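PDB 3EAF: ABC transporter, substrate binding protein from Aeropyrum pernix, which probably captures a solute outside the cell and delivers it to a membrane ABC transporter for import. Local coordinates for residues S130-L135 against F227-V232; R156-A161 against Y202-N207; Q270-A275 against D284-R289; A28-K33 against R277-S282. All coordinates share one frame; numbering follows the deposited sequence.

Contact 1 of 4, residues S130-L135 against F227-V232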
loop_
_atom_site.group_PDB
_atom_site.type_symbol
_atom_site.label_atom_id
_atom_site.label_comp_id
_atom_site.label_asym_id
_atom_site.label_seq_id
_atom_site.Cartn_x
_atom_site.Cartn_y
_atom_site.Cartn_z
ATOM N N SER A 130 -11.379 8.170 -2.788
ATOM C CA SER A 130 -10.759 9.000 -3.824
ATOM C C SER A 130 -10.935 8.400 -5.214
ATOM O O SER A 130 -11.271 9.113 -6.168
ATOM C CB SER A 130 -9.275 9.215 -3.533
ATOM O OG SER A 130 -9.097 9.998 -2.364
ATOM N N GLY A 131 -10.704 7.093 -5.325
ATOM C CA GLY A 131 -10.879 6.366 -6.589
ATOM C C GLY A 131 -12.328 6.316 -7.049
ATOM O O GLY A 131 -12.611 6.404 -8.249
ATOM N N LEU A 132 -13.249 6.173 -6.092
ATOM C CA LEU A 132 -14.680 6.089 -6.397
ATOM C C LEU A 132 -15.260 7.448 -6.793
ATOM O O LEU A 132 -16.152 7.521 -7.645
ATOM C CB LEU A 132 -15.447 5.480 -5.220
ATOM C CG LEU A 132 -15.174 3.987 -4.976
ATOM C CD1 LEU A 132 -15.626 3.570 -3.581
ATOM C CD2 LEU A 132 -15.820 3.106 -6.066
ATOM N N ALA A 133 -14.748 8.513 -6.168
ATOM C CA ALA A 133 -15.061 9.894 -6.545
ATOM C C ALA A 133 -14.615 10.167 -7.973
ATOM O O ALA A 133 -15.342 10.812 -8.746
ATOM C CB ALA A 133 -14.399 10.879 -5.578
ATOM N N PHE A 134 -13.424 9.675 -8.326
ATOM C CA PHE A 134 -12.951 9.725 -9.713
ATOM C C PHE A 134 -13.977 9.092 -10.660
ATOM O O PHE A 134 -14.345 9.697 -11.673
ATOM C CB PHE A 134 -11.583 9.042 -9.896
ATOM C CG PHE A 134 -11.304 8.650 -11.325
ATOM C CD1 PHE A 134 -10.806 9.583 -12.233
ATOM C CD2 PHE A 134 -11.608 7.369 -11.780
ATOM C CE1 PHE A 134 -10.585 9.236 -13.562
ATOM C CE2 PHE A 134 -11.398 7.015 -13.109
ATOM C CZ PHE A 134 -10.881 7.944 -14.000
ATOM N N LEU A 135 -14.425 7.881 -10.326
ATOM C CA LEU A 135 -15.413 7.159 -11.135
ATOM C C LEU A 135 -16.717 7.934 -11.275
ATOM O O LEU A 135 -17.258 8.054 -12.375
ATOM C CB LEU A 135 -15.705 5.778 -10.533
ATOM C CG LEU A 135 -15.273 4.477 -11.228
ATOM C CD1 LEU A 135 -13.912 4.563 -11.879
ATOM C CD2 LEU A 135 -15.325 3.323 -10.234
ATOM N N PHE A 227 -17.236 -1.007 -15.315
ATOM C CA PHE A 227 -15.869 -0.603 -15.003
ATOM C C PHE A 227 -15.411 -1.293 -13.716
ATOM O O PHE A 227 -16.182 -1.413 -12.766
ATOM C CB PHE A 227 -15.779 0.910 -14.808
ATOM C CG PHE A 227 -15.936 1.708 -16.078
ATOM C CD1 PHE A 227 -15.107 1.485 -17.168
ATOM C CD2 PHE A 227 -16.894 2.710 -16.166
ATOM C CE1 PHE A 227 -15.240 2.230 -18.334
ATOM C CE2 PHE A 227 -17.034 3.463 -17.334
ATOM C CZ PHE A 227 -16.201 3.217 -18.419
ATOM N N LEU A 228 -14.161 -1.743 -13.698
ATOM C CA LEU A 228 -13.536 -2.272 -12.487
ATOM C C LEU A 228 -12.548 -1.265 -11.898
ATOM O O LEU A 228 -11.680 -0.746 -12.605
ATOM C CB LEU A 228 -12.840 -3.610 -12.769
ATOM C CG LEU A 228 -11.991 -4.287 -11.680
ATOM C CD1 LEU A 228 -12.773 -4.590 -10.403
ATOM C CD2 LEU A 228 -11.387 -5.569 -12.224
ATOM N N LEU A 229 -12.704 -0.977 -10.608
ATOM C CA LEU A 229 -11.720 -0.182 -9.879
ATOM C C LEU A 229 -11.096 -1.047 -8.794
ATOM O O LEU A 229 -11.809 -1.678 -8.017
ATOM C CB LEU A 229 -12.366 1.059 -9.251
ATOM C CG LEU A 229 -11.480 1.955 -8.361
ATOM C CD1 LEU A 229 -10.478 2.807 -9.166
ATOM C CD2 LEU A 229 -12.337 2.850 -7.466
ATOM N N THR A 230 -9.768 -1.070 -8.731
ATOM C CA THR A 230 -9.092 -1.863 -7.700
ATOM C C THR A 230 -8.322 -0.992 -6.735
ATOM O O THR A 230 -7.840 0.091 -7.088
ATOM C CB THR A 230 -8.101 -2.921 -8.271
ATOM O OG1 THR A 230 -6.860 -2.292 -8.624
ATOM C CG2 THR A 230 -8.684 -3.659 -9.474
ATOM N N ASN A 231 -8.188 -1.495 -5.516
ATOM C CA ASN A 231 -7.240 -0.953 -4.569
ATOM C C ASN A 231 -5.820 -1.047 -5.123
ATOM O O ASN A 231 -5.585 -1.745 -6.112
ATOM C CB ASN A 231 -7.355 -1.679 -3.236
ATOM C CG ASN A 231 -6.787 -3.075 -3.279
ATOM O OD1 ASN A 231 -5.716 -3.309 -2.747
ATOM N ND2 ASN A 231 -7.511 -4.018 -3.901
ATOM N N VAL A 232 -4.894 -0.344 -4.475
ATOM C CA VAL A 232 -3.492 -0.248 -4.915
ATOM C C VAL A 232 -2.790 -1.601 -5.172
ATOM O O VAL A 232 -2.006 -1.722 -6.119
ATOM C CB VAL A 232 -2.644 0.676 -3.966
ATOM C CG1 VAL A 232 -2.673 0.175 -2.510
ATOM C CG2 VAL A 232 -1.202 0.827 -4.479
#

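Contact 2 of 4, residues R156-A161 against Y202-N207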
loop_
_atom_site.group_PDB
_atom_site.type_symbol
_atom_site.label_atom_id
_atom_site.label_comp_id
_atom_site.label_asym_id
_atom_site.label_seq_id
_atom_site.Cartn_x
_atom_site.Cartn_y
_atom_site.Cartn_z
ATOM N N ARG A 156 -11.340 -6.503 3.775
ATOM C CA ARG A 156 -12.473 -5.865 4.447
ATOM C C ARG A 156 -12.252 -4.386 4.764
ATOM O O ARG A 156 -13.212 -3.648 4.974
ATOM C CB ARG A 156 -12.742 -6.555 5.790
ATOM C CG ARG A 156 -13.357 -7.935 5.752
ATOM C CD ARG A 156 -13.907 -8.294 7.150
ATOM N NE ARG A 156 -12.868 -8.351 8.184
ATOM C CZ ARG A 156 -12.289 -9.474 8.619
ATOM N NH1 ARG A 156 -12.641 -10.653 8.114
ATOM N NH2 ARG A 156 -11.365 -9.426 9.575
ATOM N N SER A 157 -10.992 -3.963 4.810
ATOM C CA SER A 157 -10.607 -2.740 5.536
ATOM C C SER A 157 -11.401 -1.466 5.197
ATOM O O SER A 157 -11.902 -0.805 6.116
ATOM C CB SER A 157 -9.088 -2.491 5.459
ATOM O OG SER A 157 -8.715 -1.374 6.254
ATOM N N PRO A 158 -11.505 -1.101 3.901
ATOM C CA PRO A 158 -12.225 0.135 3.571
ATOM C C PRO A 158 -13.733 -0.049 3.306
ATOM O O PRO A 158 -14.432 0.941 3.046
ATOM C CB PRO A 158 -11.539 0.576 2.282
ATOM C CG PRO A 158 -11.234 -0.707 1.592
ATOM C CD PRO A 158 -10.962 -1.736 2.681
ATOM N N ILE A 159 -14.224 -1.288 3.370
ATOM C CA ILE A 159 -15.608 -1.596 2.967
ATOM C C ILE A 159 -16.657 -0.777 3.733
ATOM O O ILE A 159 -17.530 -0.150 3.124
ATOM C CB ILE A 159 -15.911 -3.126 3.011
ATOM C CG1 ILE A 159 -15.048 -3.884 1.991
ATOM C CG2 ILE A 159 -17.404 -3.413 2.784
ATOM C CD1 ILE A 159 -15.265 -3.485 0.507
ATOM N N GLY A 160 -16.547 -0.741 5.057
ATOM C CA GLY A 160 -17.460 0.079 5.867
ATOM C C GLY A 160 -17.491 1.550 5.476
ATOM O O GLY A 160 -18.567 2.160 5.384
ATOM N N ALA A 161 -16.309 2.127 5.257
ATOM C CA ALA A 161 -16.189 3.533 4.874
ATOM C C ALA A 161 -16.733 3.792 3.470
ATOM O O ALA A 161 -17.328 4.842 3.217
ATOM C CB ALA A 161 -14.733 4.009 4.988
ATOM N N TYR A 202 -20.339 0.012 -11.867
ATOM C CA TYR A 202 -18.995 0.023 -11.310
ATOM C C TYR A 202 -18.787 -1.135 -10.333
ATOM O O TYR A 202 -19.686 -1.480 -9.556
ATOM C CB TYR A 202 -18.712 1.350 -10.596
ATOM C CG TYR A 202 -19.142 2.598 -11.352
ATOM C CD1 TYR A 202 -18.544 2.958 -12.561
ATOM C CD2 TYR A 202 -20.130 3.431 -10.837
ATOM C CE1 TYR A 202 -18.944 4.119 -13.252
ATOM C CE2 TYR A 202 -20.531 4.586 -11.510
ATOM C CZ TYR A 202 -19.938 4.924 -12.711
ATOM O OH TYR A 202 -20.348 6.077 -13.360
ATOM N N VAL A 203 -17.600 -1.735 -10.392
ATOM C CA VAL A 203 -17.208 -2.796 -9.456
ATOM C C VAL A 203 -15.945 -2.382 -8.712
ATOM O O VAL A 203 -14.957 -1.992 -9.335
ATOM C CB VAL A 203 -16.968 -4.149 -10.179
ATOM C CG1 VAL A 203 -16.398 -5.200 -9.215
ATOM C CG2 VAL A 203 -18.259 -4.670 -10.814
ATOM N N TRP A 204 -15.994 -2.449 -7.379
ATOM C CA TRP A 204 -14.799 -2.323 -6.536
ATOM C C TRP A 204 -14.235 -3.708 -6.194
ATOM O O TRP A 204 -14.992 -4.627 -5.885
ATOM C CB TRP A 204 -15.135 -1.553 -5.252
ATOM C CG TRP A 204 -14.086 -1.649 -4.172
ATOM C CD1 TRP A 204 -14.107 -2.463 -3.069
ATOM C CD2 TRP A 204 -12.864 -0.907 -4.100
ATOM N NE1 TRP A 204 -12.971 -2.269 -2.315
ATOM C CE2 TRP A 204 -12.195 -1.315 -2.921
ATOM C CE3 TRP A 204 -12.272 0.067 -4.913
ATOM C CZ2 TRP A 204 -10.957 -0.784 -2.539
ATOM C CZ3 TRP A 204 -11.046 0.594 -4.532
ATOM C CH2 TRP A 204 -10.402 0.167 -3.355
ATOM N N CYS A 205 -12.915 -3.868 -6.266
ATOM C CA CYS A 205 -12.289 -5.089 -5.761
ATOM C C CYS A 205 -11.214 -4.787 -4.712
ATOM O O CYS A 205 -10.308 -4.000 -4.958
ATOM C CB CYS A 205 -11.724 -5.948 -6.894
ATOM S SG CYS A 205 -11.164 -7.574 -6.322
ATOM N N GLY A 206 -11.323 -5.438 -3.555
ATOM C CA GLY A 206 -10.436 -5.169 -2.426
ATOM C C GLY A 206 -9.281 -6.134 -2.210
ATOM O O GLY A 206 -8.585 -6.034 -1.204
ATOM N N ASN A 207 -9.051 -7.037 -3.168
ATOM C CA ASN A 207 -8.009 -8.064 -3.055
ATOM C C ASN A 207 -6.735 -7.706 -3.843
ATOM O O ASN A 207 -6.666 -6.649 -4.476
ATOM C CB ASN A 207 -8.539 -9.423 -3.547
ATOM C CG ASN A 207 -9.709 -9.949 -2.727
ATOM O OD1 ASN A 207 -10.075 -9.389 -1.690
ATOM N ND2 ASN A 207 -10.299 -11.044 -3.195
#

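Contact 3 of 4, residues Q270-A275 against D284-R289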
loop_
_atom_site.group_PDB
_atom_site.type_symbol
_atom_site.label_atom_id
_atom_site.label_comp_id
_atom_site.label_asym_id
_atom_site.label_seq_id
_atom_site.Cartn_x
_atom_site.Cartn_y
_atom_site.Cartn_z
ATOM N N GLN A 270 14.329 7.866 -10.285
ATOM C CA GLN A 270 15.732 7.803 -10.716
ATOM C C GLN A 270 16.671 7.309 -9.610
ATOM O O GLN A 270 17.695 6.681 -9.893
ATOM C CB GLN A 270 16.203 9.145 -11.292
ATOM C CG GLN A 270 15.585 9.476 -12.653
ATOM C CD GLN A 270 15.752 8.356 -13.677
ATOM O OE1 GLN A 270 16.815 7.755 -13.794
ATOM N NE2 GLN A 270 14.700 8.077 -14.415
ATOM N N THR A 271 16.311 7.596 -8.357
ATOM C CA THR A 271 17.030 7.087 -7.189
ATOM C C THR A 271 16.945 5.553 -7.127
ATOM O O THR A 271 17.945 4.875 -6.875
ATOM C CB THR A 271 16.489 7.737 -5.889
ATOM O OG1 THR A 271 16.783 9.144 -5.899
ATOM C CG2 THR A 271 17.095 7.107 -4.649
ATOM N N ILE A 272 15.749 5.017 -7.372
ATOM C CA ILE A 272 15.538 3.569 -7.420
ATOM C C ILE A 272 16.322 2.925 -8.574
ATOM O O ILE A 272 16.961 1.892 -8.390
ATOM C CB ILE A 272 14.020 3.193 -7.465
ATOM C CG1 ILE A 272 13.311 3.742 -6.217
ATOM C CG2 ILE A 272 13.842 1.663 -7.571
ATOM C CD1 ILE A 272 11.782 3.606 -6.196
ATOM N N PHE A 273 16.280 3.545 -9.752
ATOM C CA PHE A 273 17.043 3.063 -10.905
ATOM C C PHE A 273 18.550 3.011 -10.651
ATOM O O PHE A 273 19.223 2.092 -11.121
ATOM C CB PHE A 273 16.737 3.892 -12.160
ATOM C CG PHE A 273 15.443 3.515 -12.823
ATOM C CD1 PHE A 273 15.170 2.181 -13.133
ATOM C CD2 PHE A 273 14.502 4.481 -13.146
ATOM C CE1 PHE A 273 13.980 1.822 -13.745
ATOM C CE2 PHE A 273 13.299 4.125 -13.762
ATOM C CZ PHE A 273 13.042 2.795 -14.059
ATOM N N GLU A 274 19.068 3.982 -9.900
ATOM C CA GLU A 274 20.483 3.969 -9.525
ATOM C C GLU A 274 20.762 2.822 -8.548
ATOM O O GLU A 274 21.766 2.117 -8.686
ATOM C CB GLU A 274 20.940 5.311 -8.938
ATOM C CG GLU A 274 22.477 5.439 -8.890
ATOM C CD GLU A 274 22.990 6.549 -7.982
ATOM O OE1 GLU A 274 22.178 7.252 -7.348
ATOM O OE2 GLU A 274 24.230 6.710 -7.896
ATOM N N ALA A 275 19.867 2.638 -7.576
ATOM C CA ALA A 275 19.974 1.532 -6.621
ATOM C C ALA A 275 20.041 0.194 -7.349
ATOM O O ALA A 275 20.892 -0.647 -7.043
ATOM C CB ALA A 275 18.814 1.559 -5.631
ATOM N N ASP A 284 14.197 -3.497 -16.108
ATOM C CA ASP A 284 12.839 -4.002 -16.322
ATOM C C ASP A 284 12.215 -4.728 -15.112
ATOM O O ASP A 284 11.049 -5.130 -15.155
ATOM C CB ASP A 284 12.765 -4.866 -17.595
ATOM C CG ASP A 284 13.497 -6.209 -17.466
ATOM O OD1 ASP A 284 14.081 -6.523 -16.403
ATOM O OD2 ASP A 284 13.485 -6.965 -18.462
ATOM N N GLN A 285 12.992 -4.891 -14.043
ATOM C CA GLN A 285 12.484 -5.468 -12.804
ATOM C C GLN A 285 11.974 -4.394 -11.846
ATOM O O GLN A 285 11.454 -4.704 -10.777
ATOM C CB GLN A 285 13.554 -6.327 -12.123
ATOM C CG GLN A 285 13.961 -7.550 -12.935
ATOM C CD GLN A 285 14.771 -8.559 -12.135
ATOM O OE1 GLN A 285 15.276 -8.258 -11.048
ATOM N NE2 GLN A 285 14.895 -9.774 -12.674
ATOM N N ILE A 286 12.129 -3.132 -12.233
ATOM C CA ILE A 286 11.703 -2.014 -11.392
ATOM C C ILE A 286 10.264 -1.654 -11.752
ATOM O O ILE A 286 9.977 -1.229 -12.874
ATOM C CB ILE A 286 12.652 -0.799 -11.532
ATOM C CG1 ILE A 286 14.104 -1.203 -11.211
ATOM C CG2 ILE A 286 12.184 0.383 -10.669
ATOM C CD1 ILE A 286 14.329 -1.735 -9.793
ATOM N N ASN A 287 9.366 -1.850 -10.793
ATOM C CA ASN A 287 7.936 -1.653 -11.004
ATOM C C ASN A 287 7.314 -0.994 -9.775
ATOM O O ASN A 287 8.016 -0.705 -8.808
ATOM C CB ASN A 287 7.255 -2.993 -11.328
ATOM C CG ASN A 287 7.534 -4.070 -10.276
ATOM O OD1 ASN A 287 7.404 -3.839 -9.074
ATOM N ND2 ASN A 287 7.923 -5.247 -10.732
ATOM N N LEU A 288 6.003 -0.763 -9.815
ATOM C CA LEU A 288 5.281 -0.164 -8.682
ATOM C C LEU A 288 5.535 -0.863 -7.332
ATOM O O LEU A 288 5.695 -0.202 -6.301
ATOM C CB LEU A 288 3.777 -0.129 -8.976
ATOM C CG LEU A 288 2.859 0.241 -7.808
ATOM C CD1 LEU A 288 3.065 1.703 -7.399
ATOM C CD2 LEU A 288 1.400 -0.048 -8.154
ATOM N N ARG A 289 5.576 -2.194 -7.338
ATOM C CA ARG A 289 5.752 -2.956 -6.091
ATOM C C ARG A 289 7.121 -2.685 -5.483
ATOM O O ARG A 289 7.251 -2.513 -4.271
ATOM C CB ARG A 289 5.548 -4.459 -6.327
ATOM C CG ARG A 289 4.208 -4.838 -6.981
ATOM C CD ARG A 289 3.040 -4.036 -6.399
ATOM N NE ARG A 289 1.793 -4.260 -7.129
ATOM C CZ ARG A 289 0.663 -3.606 -6.898
ATOM N NH1 ARG A 289 0.611 -2.666 -5.960
ATOM N NH2 ARG A 289 -0.419 -3.898 -7.608
#

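Contact 4 of 4, residues A28-K33 against R277-S282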
loop_
_atom_site.group_PDB
_atom_site.type_symbol
_atom_site.label_atom_id
_atom_site.label_comp_id
_atom_site.label_asym_id
_atom_site.label_seq_id
_atom_site.Cartn_x
_atom_site.Cartn_y
_atom_site.Cartn_z
ATOM N N ALA A 28 12.461 -2.986 -0.905
ATOM C CA ALA A 28 12.930 -2.694 0.449
ATOM C C ALA A 28 14.416 -3.025 0.612
ATOM O O ALA A 28 15.163 -2.254 1.210
ATOM C CB ALA A 28 12.091 -3.447 1.493
ATOM N N GLU A 29 14.834 -4.165 0.067
ATOM C CA GLU A 29 16.233 -4.588 0.137
ATOM C C GLU A 29 17.126 -3.662 -0.679
ATOM O O GLU A 29 18.187 -3.257 -0.207
ATOM C CB GLU A 29 16.399 -6.037 -0.309
ATOM C CG GLU A 29 15.928 -7.041 0.728
ATOM C CD GLU A 29 16.522 -8.420 0.500
ATOM O OE1 GLU A 29 16.112 -9.106 -0.458
ATOM O OE2 GLU A 29 17.406 -8.809 1.285
ATOM N N LEU A 30 16.686 -3.324 -1.889
ATOM C CA LEU A 30 17.379 -2.331 -2.711
ATOM C C LEU A 30 17.630 -1.045 -1.937
ATOM O O LEU A 30 18.733 -0.509 -1.968
ATOM C CB LEU A 30 16.598 -2.007 -3.983
ATOM C CG LEU A 30 16.796 -2.892 -5.214
ATOM C CD1 LEU A 30 15.993 -2.298 -6.360
ATOM C CD2 LEU A 30 18.278 -3.034 -5.586
ATOM N N ALA A 31 16.604 -0.565 -1.238
ATOM C CA ALA A 31 16.695 0.681 -0.464
ATOM C C ALA A 31 17.671 0.593 0.707
ATOM O O ALA A 31 18.474 1.504 0.909
ATOM C CB ALA A 31 15.314 1.116 0.020
ATOM N N PHE A 32 17.600 -0.496 1.470
ATOM C CA PHE A 32 18.551 -0.727 2.555
ATOM C C PHE A 32 19.994 -0.707 2.035
ATOM O O PHE A 32 20.858 -0.013 2.589
ATOM C CB PHE A 32 18.271 -2.052 3.259
ATOM C CG PHE A 32 17.134 -1.997 4.256
ATOM C CD1 PHE A 32 17.123 -1.044 5.280
ATOM C CD2 PHE A 32 16.099 -2.931 4.195
ATOM C CE1 PHE A 32 16.075 -1.005 6.215
ATOM C CE2 PHE A 32 15.041 -2.906 5.126
ATOM C CZ PHE A 32 15.032 -1.947 6.136
ATOM N N LYS A 33 20.248 -1.455 0.966
ATOM C CA LYS A 33 21.597 -1.544 0.416
ATOM C C LYS A 33 22.039 -0.197 -0.155
ATOM O O LYS A 33 23.187 0.210 0.040
ATOM C CB LYS A 33 21.692 -2.638 -0.650
ATOM C CG LYS A 33 21.483 -4.056 -0.116
ATOM C CD LYS A 33 21.434 -5.042 -1.266
ATOM C CE LYS A 33 21.426 -6.492 -0.790
ATOM N NZ LYS A 33 21.562 -7.401 -1.961
ATOM N N ARG A 277 21.025 -0.321 -10.547
ATOM C CA ARG A 277 22.306 -0.444 -11.259
ATOM C C ARG A 277 23.432 -0.864 -10.323
ATOM O O ARG A 277 24.231 -1.724 -10.668
ATOM C CB ARG A 277 22.693 0.850 -11.990
ATOM C CG ARG A 277 21.848 1.184 -13.217
ATOM C CD ARG A 277 22.433 2.389 -13.998
ATOM N NE ARG A 277 22.452 3.629 -13.209
ATOM C CZ ARG A 277 21.454 4.512 -13.153
ATOM N NH1 ARG A 277 20.335 4.315 -13.841
ATOM N NH2 ARG A 277 21.575 5.601 -12.404
HETATM N N MSE A 278 23.483 -0.253 -9.142
HETATM C CA MSE A 278 24.530 -0.522 -8.150
HETATM C C MSE A 278 24.453 -1.926 -7.546
HETATM O O MSE A 278 25.444 -2.440 -7.019
HETATM C CB MSE A 278 24.485 0.521 -7.036
HETATM C CG MSE A 278 24.909 1.907 -7.480
HETATM SE SE MSE A 278 24.489 3.270 -6.155
HETATM C CE MSE A 278 25.577 2.623 -4.663
ATOM N N ASN A 279 23.277 -2.544 -7.634
ATOM C CA ASN A 279 23.064 -3.865 -7.062
ATOM C C ASN A 279 22.747 -4.961 -8.090
ATOM O O ASN A 279 22.248 -6.026 -7.743
ATOM C CB ASN A 279 22.016 -3.782 -5.947
ATOM C CG ASN A 279 22.516 -2.993 -4.742
ATOM O OD1 ASN A 279 23.227 -3.522 -3.891
ATOM N ND2 ASN A 279 22.143 -1.723 -4.668
ATOM N N GLY A 280 23.063 -4.698 -9.352
ATOM C CA GLY A 280 22.945 -5.698 -10.410
ATOM C C GLY A 280 21.528 -6.173 -10.672
ATOM O O GLY A 280 21.316 -7.340 -11.018
ATOM N N VAL A 281 20.562 -5.269 -10.499
ATOM C CA VAL A 281 19.153 -5.545 -10.792
ATOM C C VAL A 281 18.777 -4.897 -12.124
ATOM O O VAL A 281 18.963 -3.693 -12.317
ATOM C CB VAL A 281 18.216 -5.029 -9.655
ATOM C CG1 VAL A 281 16.751 -5.105 -10.066
ATOM C CG2 VAL A 281 18.450 -5.810 -8.366
ATOM N N SER A 282 18.247 -5.708 -13.036
ATOM C CA SER A 282 17.835 -5.247 -14.356
ATOM C C SER A 282 16.742 -4.173 -14.270
ATOM O O SER A 282 15.830 -4.269 -13.439
ATOM C CB SER A 282 17.364 -6.442 -15.185
ATOM O OG SER A 282 16.647 -6.021 -16.327
HETATM O O HOH W 1 24.138 -0.090 -3.017
HETATM O O HOH W 2 24.093 -6.227 -4.072
#

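Contact 1 of 4, residues S130-L135 against F227-V232
The flat peptide group joining Gly131 to Leu132 turns one face to Leu229, whose methyl CD2 sits almost directly above the carbonyl carbon, Gly131 C, at 3.5 Å. The Gly131 oxygen lies in the plane of the Phe134 ring, at its edge; around that ring, Phe369 packs edge-to-face and the ring of Phe252 meets it at a steep angle. Glycine suits position 131 because a beta carbon there would come within about 3.1 Å of Leu229 CD2, too tight for two carbons. Leu229 reaches the helix with CG anti to its backbone N (chi1 176°), and the same CD2 also touches Leu132 CD2 at 3.8 Å. This is helix-on-sheet packing in one Rossmann-like lobe of a periplasmic binding protein: helix 124-139 lies along strand 227-230, in the parallel part of the lobe's mixed sheet, the axes of the short segments 9.4 Å apart and nearly antiparallel (159°). One turn beyond Gly131, Leu135 runs past Leu229 in the opposite direction and rests its CD2 on Leu229 CB at 3.9 Å. Leucine suits position 135, where its methyl can lie on Leu229 while the side chain also leans on Tyr202 of the neighbouring strand.

Contact 2 of 4, residues R156-A161 against Y202-N207
A small, wholly buried apolar contact joins Pro158 and Ile159, at the start of helix 159-165, to Trp204 near the C-terminal end of strand 202-205. It belongs to a Rossmann-like alpha/beta lobe of the type found in periplasmic binding proteins, where the connections leaving the C-terminal ends of parallel strands fold back over the sheet. Strand 142-148 runs beside 202-205, and after it the chain passes through helix 153-156 and a tight turn before entering helix 159-165. In that turn Ile159 N donates to Arg156 O at 3.0 Å. Proline suits position 158 because its ring supplies a rigid hydrocarbon surface at the mouth of the new helix, where the amide hydrogen it lacks is easily spared.

Trp204 spans the distance from the strand. A first torsion of 166°, with CG opposite the backbone N, brings the indole to the turn, and its two rings give each partner its own place. The same side chain also touches Ala128 of helix 124-139, Leu146 and Leu229, so it is packed among both neighbouring strands as well as the turn. Pro158 approaches the six-membered ring obliquely, with CG 4.1 Å from Trp204 CZ2. Ile159 approaches the five-membered ring instead: its terminal methyl CD1 lies 3.8 Å from Trp204 NE1 and 3.9 Å from Trp204 CD1.

Contact 3 of 4, residues Q270-A275 against D284-R289
Ile286 wedges its branched side chain against two successive residues of helix 267-278, Ile272 and Phe273, and these three residues make the contact. The backbones come nearest at Phe273 and Ile286, with Phe273 CA 7.4 Å from Ile286 CA. The two branches of Ile286 share the work. CG2 meets the CG2 methyl of Ile272 at 3.7 Å and also lies 3.8 Å from Phe273 CE1. Ile286 CG1 also touches the ring, 4.0 Å from Phe273 CD1, while the chain beyond it, at CD1, turns to Ile272 CG2. Ile286 CB itself approaches Phe273 CE1 to 3.7 Å.

The first bond of the Phe273 side chain does not aim at Ile286. With CG anti to the carbonyl carbon (chi1 -79°), the ring is carried round until its CD1 and CE1 positions meet Ile286 obliquely. A beta-branched residue suits position 286, since its two branches leave CB in different directions, so that CG2 can meet Ile272 while CG1 meets Phe273. Cut back to an alanine, position 286 would probably leave the CG2 methyl of Ile272 without its mate and the Phe273 ring less firmly held against turning.

The next residue, Asn287, is the N-cap of helix 288-304, its OD1 accepting a hydrogen bond from Val290 N. The contact packs the linker that follows helix 267-278 back on that helix, just before helix 288-304 begins. Ile272 also packs on Phe294 of helix 288-304, and Ile286 on Leu30 of helix 18-38, so the linker is drawn in among three helices of the lobe that carries the N-terminal strand.

Contact 4 of 4, residues A28-K33 against R277-S282
Leu30 touches both Asn279 and Val281 with one methyl, CD2, which rests 3.8 Å from Asn279 CB and 3.9 Å from Val281 CG2. Leucine suits this inner side of helix 18-38, while Val281 offers a compact branched surface from an extended loop. A separate van der Waals contact comes from the stem of Lys33, a turn later: the extended chain crosses the amide of Asn279, and Lys33 CD comes to 3.5 Å from Asn279 OD1.

The contact sets helix 18-38, which follows the first strand of this Rossmann-like lobe, against the C-terminal end of helix 267-278, where Asn279 is the first residue to leave helical geometry. Gly280 then takes a positive phi of 64°, which glycine tolerates readily.

The hydrogen bonding between the segments runs through two waters. One donates to Asn279 OD1 at 2.8 Å and weakly accepts from Lys33 NZ; the other accepts from Asn279 ND2 at 3.1 Å and donates weakly to Lys33 O. Asn279 ND2 also donates back to Ala275 O in the last turn of helix 267-278, which helps fix the rotation of the amide. With an alanine in place of Asn279, both waters would probably lose the partner that ties them to Lys33, and Ala275 O its side-chain donor.

From the N terminus, the chain first lays down 28-33 in one lobe, and contact 4 closes only when 277-282 returns to it, the longest loop of the four. Within that span the chain builds the other lobe: 130-135 opens contact 1, 156-161 and 202-207 open and close contact 2, and 227-232 then closes contact 1 around it. Strands 202-205 and 227-230 are sheet neighbours, so these two contacts adjoin. Back in the first lobe, contact 3 opens at 270-275 before contact 4 closes and ends at 284-289, so the two cross, sharing helix 267-278. A hydrogen bond from Arg289 NH1 to Val232 O links contacts 3 and 1.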